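Local structure of putative ADP-Ribosyltransferase Scabin (Streptomyces scabiei 87.22, 5EWY) at residues F91-I103 against L108-Y120. The protein is a DNA-acting ADP-ribosyltransferase toxin that probably transfers ADP-ribose from NAD+ to DNA. Numbering follows the deposited sequence.
Sequences FLPKDVIDGQYDI and LVNQPSPYVSTTY. With 5TQ (4-(8-fluoranyl-6-oxidanylidene-1,3,4,5-tetrahydrobenzo[c][1,6]naphthyridin-2-yl)butanoic acid), chain B.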
loop_
_atom_site.group_PDB
_atom_site.type_symbol
_atom_site.label_atom_id
_atom_site.label_comp_id
_atom_site.label_asym_id
_atom_site.label_seq_id
_atom_site.Cartn_x
_atom_site.Cartn_y
_atom_site.Cartn_z
ATOM N N PHE A 91 2.426 -0.694 8.442
ATOM C CA PHE A 91 1.052 -0.244 8.215
ATOM C C PHE A 91 0.099 -1.335 8.673
ATOM O O PHE A 91 -0.012 -2.387 8.038
ATOM C CB PHE A 91 0.813 0.074 6.746
ATOM C CG PHE A 91 1.509 1.314 6.279
ATOM C CD1 PHE A 91 1.071 2.561 6.681
ATOM C CD2 PHE A 91 2.585 1.220 5.407
ATOM C CE1 PHE A 91 1.707 3.700 6.248
ATOM C CE2 PHE A 91 3.225 2.358 4.981
ATOM C CZ PHE A 91 2.797 3.587 5.396
ATOM N N LEU A 92 -0.607 -1.071 9.765
ATOM C CA LEU A 92 -1.579 -2.039 10.251
ATOM C C LEU A 92 -2.947 -1.702 9.684
ATOM O O LEU A 92 -3.290 -0.524 9.554
ATOM C CB LEU A 92 -1.657 -1.998 11.770
ATOM C CG LEU A 92 -0.449 -2.600 12.494
ATOM C CD1 LEU A 92 -0.466 -2.189 13.964
ATOM C CD2 LEU A 92 -0.433 -4.127 12.360
ATOM N N PRO A 93 -3.749 -2.703 9.342
ATOM C CA PRO A 93 -5.116 -2.430 8.894
ATOM C C PRO A 93 -6.031 -2.111 10.066
ATOM O O PRO A 93 -5.792 -2.493 11.218
ATOM C CB PRO A 93 -5.530 -3.744 8.229
ATOM C CG PRO A 93 -4.793 -4.769 8.997
ATOM C CD PRO A 93 -3.479 -4.151 9.402
ATOM N N LYS A 94 -7.116 -1.411 9.740
ATOM C CA LYS A 94 -8.041 -0.950 10.775
ATOM C C LYS A 94 -8.799 -2.104 11.430
ATOM O O LYS A 94 -8.946 -2.125 12.658
ATOM C CB LYS A 94 -8.967 0.123 10.194
ATOM C CG LYS A 94 -8.258 1.462 10.048
ATOM C CD LYS A 94 -9.149 2.576 9.543
ATOM C CE LYS A 94 -8.380 3.889 9.566
ATOM N NZ LYS A 94 -9.193 5.071 9.182
ATOM N N ASP A 95 -9.282 -3.084 10.656
ATOM C CA ASP A 95 -10.050 -4.177 11.262
ATOM C C ASP A 95 -9.977 -5.435 10.396
ATOM O O ASP A 95 -10.762 -5.585 9.457
ATOM C CB ASP A 95 -11.496 -3.761 11.474
ATOM C CG ASP A 95 -12.269 -4.761 12.331
ATOM O OD1 ASP A 95 -11.717 -5.837 12.654
ATOM O OD2 ASP A 95 -13.432 -4.476 12.695
ATOM N N VAL A 96 -9.082 -6.359 10.762
ATOM C CA VAL A 96 -8.996 -7.647 10.070
ATOM C C VAL A 96 -10.068 -8.634 10.494
ATOM O O VAL A 96 -10.231 -9.673 9.841
ATOM C CB VAL A 96 -7.655 -8.384 10.268
ATOM C CG1 VAL A 96 -6.544 -7.701 9.500
ATOM C CG2 VAL A 96 -7.293 -8.496 11.754
ATOM N N ILE A 97 -10.800 -8.357 11.571
ATOM C CA ILE A 97 -11.768 -9.318 12.085
ATOM C C ILE A 97 -13.139 -9.023 11.497
ATOM O O ILE A 97 -13.758 -9.890 10.869
ATOM C CB ILE A 97 -11.807 -9.294 13.622
ATOM C CG1 ILE A 97 -10.403 -9.480 14.206
ATOM C CG2 ILE A 97 -12.757 -10.362 14.145
ATOM C CD1 ILE A 97 -9.712 -10.763 13.798
ATOM N N ASP A 98 -13.621 -7.796 11.696
ATOM C CA ASP A 98 -14.975 -7.417 11.307
ATOM C C ASP A 98 -15.001 -6.333 10.237
ATOM O O ASP A 98 -16.079 -5.829 9.910
ATOM C CB ASP A 98 -15.765 -6.975 12.541
ATOM C CG ASP A 98 -15.754 -8.019 13.634
ATOM O OD1 ASP A 98 -16.290 -9.121 13.399
ATOM O OD2 ASP A 98 -15.209 -7.743 14.724
ATOM N N GLY A 99 -13.859 -5.979 9.667
ATOM C CA GLY A 99 -13.830 -4.952 8.654
ATOM C C GLY A 99 -14.456 -5.412 7.344
ATOM O O GLY A 99 -14.860 -6.562 7.162
ATOM N N GLN A 100 -14.512 -4.470 6.409
ATOM C CA GLN A 100 -15.130 -4.674 5.100
ATOM C C GLN A 100 -14.149 -5.418 4.195
ATOM O O GLN A 100 -13.209 -4.822 3.671
ATOM C CB GLN A 100 -15.468 -3.308 4.504
ATOM C CG GLN A 100 -16.078 -3.339 3.115
ATOM C CD GLN A 100 -17.315 -4.199 3.065
ATOM O OE1 GLN A 100 -17.274 -5.372 2.693
ATOM N NE2 GLN A 100 -18.433 -3.629 3.486
ATOM N N TYR A 101 -14.398 -6.710 3.977
ATOM C CA TYR A 101 -13.565 -7.508 3.085
ATOM C C TYR A 101 -13.928 -7.335 1.620
ATOM O O TYR A 101 -13.160 -7.762 0.756
ATOM C CB TYR A 101 -13.655 -8.995 3.458
ATOM C CG TYR A 101 -12.631 -9.417 4.481
ATOM C CD1 TYR A 101 -12.812 -9.136 5.823
ATOM C CD2 TYR A 101 -11.470 -10.074 4.101
ATOM C CE1 TYR A 101 -11.873 -9.519 6.768
ATOM C CE2 TYR A 101 -10.528 -10.456 5.036
ATOM C CZ TYR A 101 -10.733 -10.172 6.367
ATOM O OH TYR A 101 -9.807 -10.547 7.315
ATOM N N ASP A 102 -15.070 -6.728 1.300
ATOM C CA ASP A 102 -15.403 -6.520 -0.104
ATOM C C ASP A 102 -14.642 -5.316 -0.643
ATOM O O ASP A 102 -14.774 -4.199 -0.130
ATOM C CB ASP A 102 -16.892 -6.340 -0.348
ATOM C CG ASP A 102 -17.197 -6.237 -1.828
ATOM O OD1 ASP A 102 -17.132 -7.281 -2.517
ATOM O OD2 ASP A 102 -17.460 -5.118 -2.310
ATOM N N ILE A 103 -13.859 -5.549 -1.693
ATOM C CA ILE A 103 -12.940 -4.525 -2.180
ATOM C C ILE A 103 -13.698 -3.358 -2.789
ATOM O O ILE A 103 -13.365 -2.191 -2.544
ATOM C CB ILE A 103 -11.945 -5.146 -3.166
ATOM C CG1 ILE A 103 -10.928 -5.982 -2.384
ATOM C CG2 ILE A 103 -11.231 -4.057 -3.983
ATOM C CD1 ILE A 103 -10.316 -7.031 -3.181
ATOM N N LEU A 108 -15.255 2.354 -2.593
ATOM C CA LEU A 108 -16.285 3.346 -2.855
ATOM C C LEU A 108 -16.684 4.096 -1.592
ATOM O O LEU A 108 -16.953 5.299 -1.644
ATOM C CB LEU A 108 -17.525 2.673 -3.449
ATOM C CG LEU A 108 -18.549 3.668 -3.996
ATOM C CD1 LEU A 108 -18.027 4.317 -5.260
ATOM C CD2 LEU A 108 -19.887 2.993 -4.256
ATOM N N VAL A 109 -16.739 3.403 -0.459
ATOM C CA VAL A 109 -17.284 3.940 0.785
ATOM C C VAL A 109 -16.257 3.678 1.868
ATOM O O VAL A 109 -16.098 2.534 2.311
ATOM C CB VAL A 109 -18.626 3.291 1.153
ATOM C CG1 VAL A 109 -19.091 3.770 2.521
ATOM C CG2 VAL A 109 -19.663 3.607 0.101
ATOM N N ASN A 110 -15.562 4.729 2.298
ATOM C CA ASN A 110 -14.543 4.579 3.328
ATOM C C ASN A 110 -15.153 3.912 4.552
ATOM O O ASN A 110 -16.167 4.372 5.087
ATOM C CB ASN A 110 -13.961 5.950 3.690
ATOM C CG ASN A 110 -12.754 5.854 4.607
ATOM O OD1 ASN A 110 -12.151 4.790 4.756
ATOM N ND2 ASN A 110 -12.390 6.974 5.222
ATOM N N GLN A 111 -14.538 2.805 4.977
ATOM C CA GLN A 111 -15.111 1.910 5.972
ATOM C C GLN A 111 -13.949 1.127 6.558
ATOM O O GLN A 111 -13.014 0.809 5.813
ATOM C CB GLN A 111 -16.093 0.948 5.292
ATOM C CG GLN A 111 -16.673 -0.116 6.203
ATOM C CD GLN A 111 -17.940 -0.766 5.649
ATOM O OE1 GLN A 111 -18.171 -0.792 4.436
ATOM N NE2 GLN A 111 -18.769 -1.293 6.548
ATOM N N PRO A 112 -13.935 0.823 7.856
ATOM C CA PRO A 112 -12.812 0.043 8.388
ATOM C C PRO A 112 -12.716 -1.292 7.673
ATOM O O PRO A 112 -13.724 -1.964 7.450
ATOM C CB PRO A 112 -13.167 -0.146 9.863
ATOM C CG PRO A 112 -14.080 0.980 10.181
ATOM C CD PRO A 112 -14.867 1.233 8.917
ATOM N N SER A 113 -11.491 -1.676 7.332
ATOM C CA SER A 113 -11.274 -2.832 6.475
ATOM C C SER A 113 -10.023 -3.586 6.900
ATOM O O SER A 113 -9.236 -3.088 7.719
ATOM C CB SER A 113 -11.144 -2.360 5.033
ATOM O OG SER A 113 -9.789 -2.065 4.725
ATOM N N PRO A 114 -9.823 -4.799 6.374
ATOM C CA PRO A 114 -8.573 -5.534 6.603
ATOM C C PRO A 114 -7.438 -5.086 5.708
ATOM O O PRO A 114 -6.361 -5.697 5.754
ATOM C CB PRO A 114 -8.977 -6.973 6.252
ATOM C CG PRO A 114 -9.977 -6.789 5.177
ATOM C CD PRO A 114 -10.787 -5.601 5.599
ATOM N N TYR A 115 -7.664 -4.089 4.868
ATOM C CA TYR A 115 -6.723 -3.704 3.823
ATOM C C TYR A 115 -5.971 -2.433 4.190
ATOM O O TYR A 115 -6.508 -1.528 4.838
ATOM C CB TYR A 115 -7.474 -3.443 2.507
ATOM C CG TYR A 115 -8.307 -4.603 2.059
ATOM C CD1 TYR A 115 -7.703 -5.768 1.597
ATOM C CD2 TYR A 115 -9.695 -4.555 2.096
ATOM C CE1 TYR A 115 -8.461 -6.856 1.205
ATOM C CE2 TYR A 115 -10.451 -5.622 1.686
ATOM C CZ TYR A 115 -9.832 -6.773 1.245
ATOM O OH TYR A 115 -10.588 -7.840 0.849
ATOM N N VAL A 116 -4.719 -2.356 3.748
ATOM C CA VAL A 116 -3.996 -1.094 3.689
ATOM C C VAL A 116 -3.858 -0.715 2.223
ATOM O O VAL A 116 -3.291 -1.483 1.434
ATOM C CB VAL A 116 -2.626 -1.173 4.375
ATOM C CG1 VAL A 116 -1.834 0.104 4.136
ATOM C CG2 VAL A 116 -2.799 -1.403 5.877
ATOM N N SER A 117 -4.336 0.472 1.873
ATOM C CA SER A 117 -4.307 0.937 0.496
ATOM C C SER A 117 -2.954 1.524 0.159
ATOM O O SER A 117 -2.370 2.282 0.931
ATOM C CB SER A 117 -5.338 2.028 0.274
ATOM O OG SER A 117 -6.648 1.496 0.427
ATOM N N THR A 118 -2.479 1.189 -1.036
ATOM C CA THR A 118 -1.274 1.759 -1.631
ATOM C C THR A 118 -1.606 2.029 -3.085
ATOM O O THR A 118 -2.659 1.638 -3.590
ATOM C CB THR A 118 -0.068 0.807 -1.537
ATOM O OG1 THR A 118 -0.245 -0.301 -2.429
ATOM C CG2 THR A 118 0.133 0.302 -0.079
ATOM N N THR A 119 -0.664 2.649 -3.791
ATOM C CA THR A 119 -0.874 2.963 -5.193
ATOM C C THR A 119 0.389 2.715 -6.004
ATOM O O THR A 119 1.502 2.892 -5.521
ATOM C CB THR A 119 -1.339 4.439 -5.363
ATOM O OG1 THR A 119 -1.480 4.760 -6.739
ATOM C CG2 THR A 119 -0.390 5.402 -4.710
ATOM N N TYR A 120 0.173 2.431 -7.286
ATOM C CA TYR A 120 1.261 2.406 -8.242
ATOM C C TYR A 120 1.759 3.801 -8.598
ATOM O O TYR A 120 2.832 3.931 -9.199
ATOM C CB TYR A 120 0.775 1.755 -9.542
ATOM C CG TYR A 120 0.481 0.274 -9.510
ATOM C CD1 TYR A 120 1.505 -0.654 -9.461
ATOM C CD2 TYR A 120 -0.822 -0.200 -9.662
ATOM C CE1 TYR A 120 1.251 -2.013 -9.496
ATOM C CE2 TYR A 120 -1.083 -1.568 -9.682
ATOM C CZ TYR A 120 -0.032 -2.459 -9.625
ATOM O OH TYR A 120 -0.258 -3.818 -9.658
HETATM N N12 5TQ B . -7.091 6.655 2.898
HETATM C C13 5TQ B . -6.075 7.275 3.497
HETATM C C15 5TQ B . -8.443 6.632 3.542
HETATM C C17 5TQ B . -8.407 5.216 5.655
HETATM C C01 5TQ B . -4.007 5.116 -2.190
HETATM C C02 5TQ B . -5.045 4.510 -2.885
HETATM C C03 5TQ B . -6.321 4.430 -2.338
HETATM C C04 5TQ B . -6.556 4.943 -1.069
HETATM C C05 5TQ B . -5.527 5.581 -0.350
HETATM C C06 5TQ B . -4.244 5.645 -0.921
HETATM C C07 5TQ B . -3.170 6.315 -0.196
HETATM C C08 5TQ B . -5.743 6.129 0.968
HETATM C C09 5TQ B . -4.633 6.750 1.608
HETATM N N10 5TQ B . -3.406 6.806 1.035
HETATM C C11 5TQ B . -6.965 6.130 1.657
HETATM C C14 5TQ B . -4.842 7.307 2.932
HETATM C C16 5TQ B . -8.475 6.610 5.064
HETATM C C18 5TQ B . -6.973 4.752 5.808
HETATM O O19 5TQ B . -2.016 6.397 -0.693
HETATM F F20 5TQ B . -4.812 4.016 -4.101
HETATM O O21 5TQ B . -6.620 4.195 6.880
HETATM O O22 5TQ B . -6.167 4.930 4.877
HETATM O O HOH W 1 -6.923 -0.184 7.120
#
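Pro114 and Tyr101 form the tightly packed part of this contact. Pro114 CG sits 3.5 Å from the centroid of the Tyr101 ring, 3° off its normal, a CH-pi contact over the face. The ring is also held at its edge, where Tyr101 OH donates to Val96 O at 2.7 Å. The same Pro114 CG lies over one face of the Tyr115 ring, offset toward the rim. Tyr115 CG is anti to its carbonyl carbon (chi1 -56°), and the ring runs back to the loop, where its OH donates to Tyr101 O at 2.6 Å. Ile103 CG1, at the start of helix 103-108, approaches Tyr115 CZ obliquely.

Residues 115-119 form an edge strand of the three-stranded antiparallel sheet, and segment 91-103 wraps its start. Ser117-Thr118-Thr119 are consistent with the Ser-Thr-Ser-type strand motif of R-S-E class ADP-ribosyltransferases. They line the inhibitor pocket with Arg77 and Glu160. The turn before the strand is pinned by two backbone bonds, Asp95 N to Ser113 O (2.9 Å) and Gln100 N to Pro112 O (2.8 Å).

Two places are looser. At the outer end, near exposed Pro112, Gln100 NE2 donates almost straight to Gln111 OE1 at 3.0 Å. The donor lies above the Gln111 carbonyl plane, not on a lone pair; Gln111 OE1 lies in the Gln100 amide plane. At the pocket edge a water joins Lys94 N to Tyr115 O, and the extended Lys94 side chain leads away to the inhibitor carboxylate.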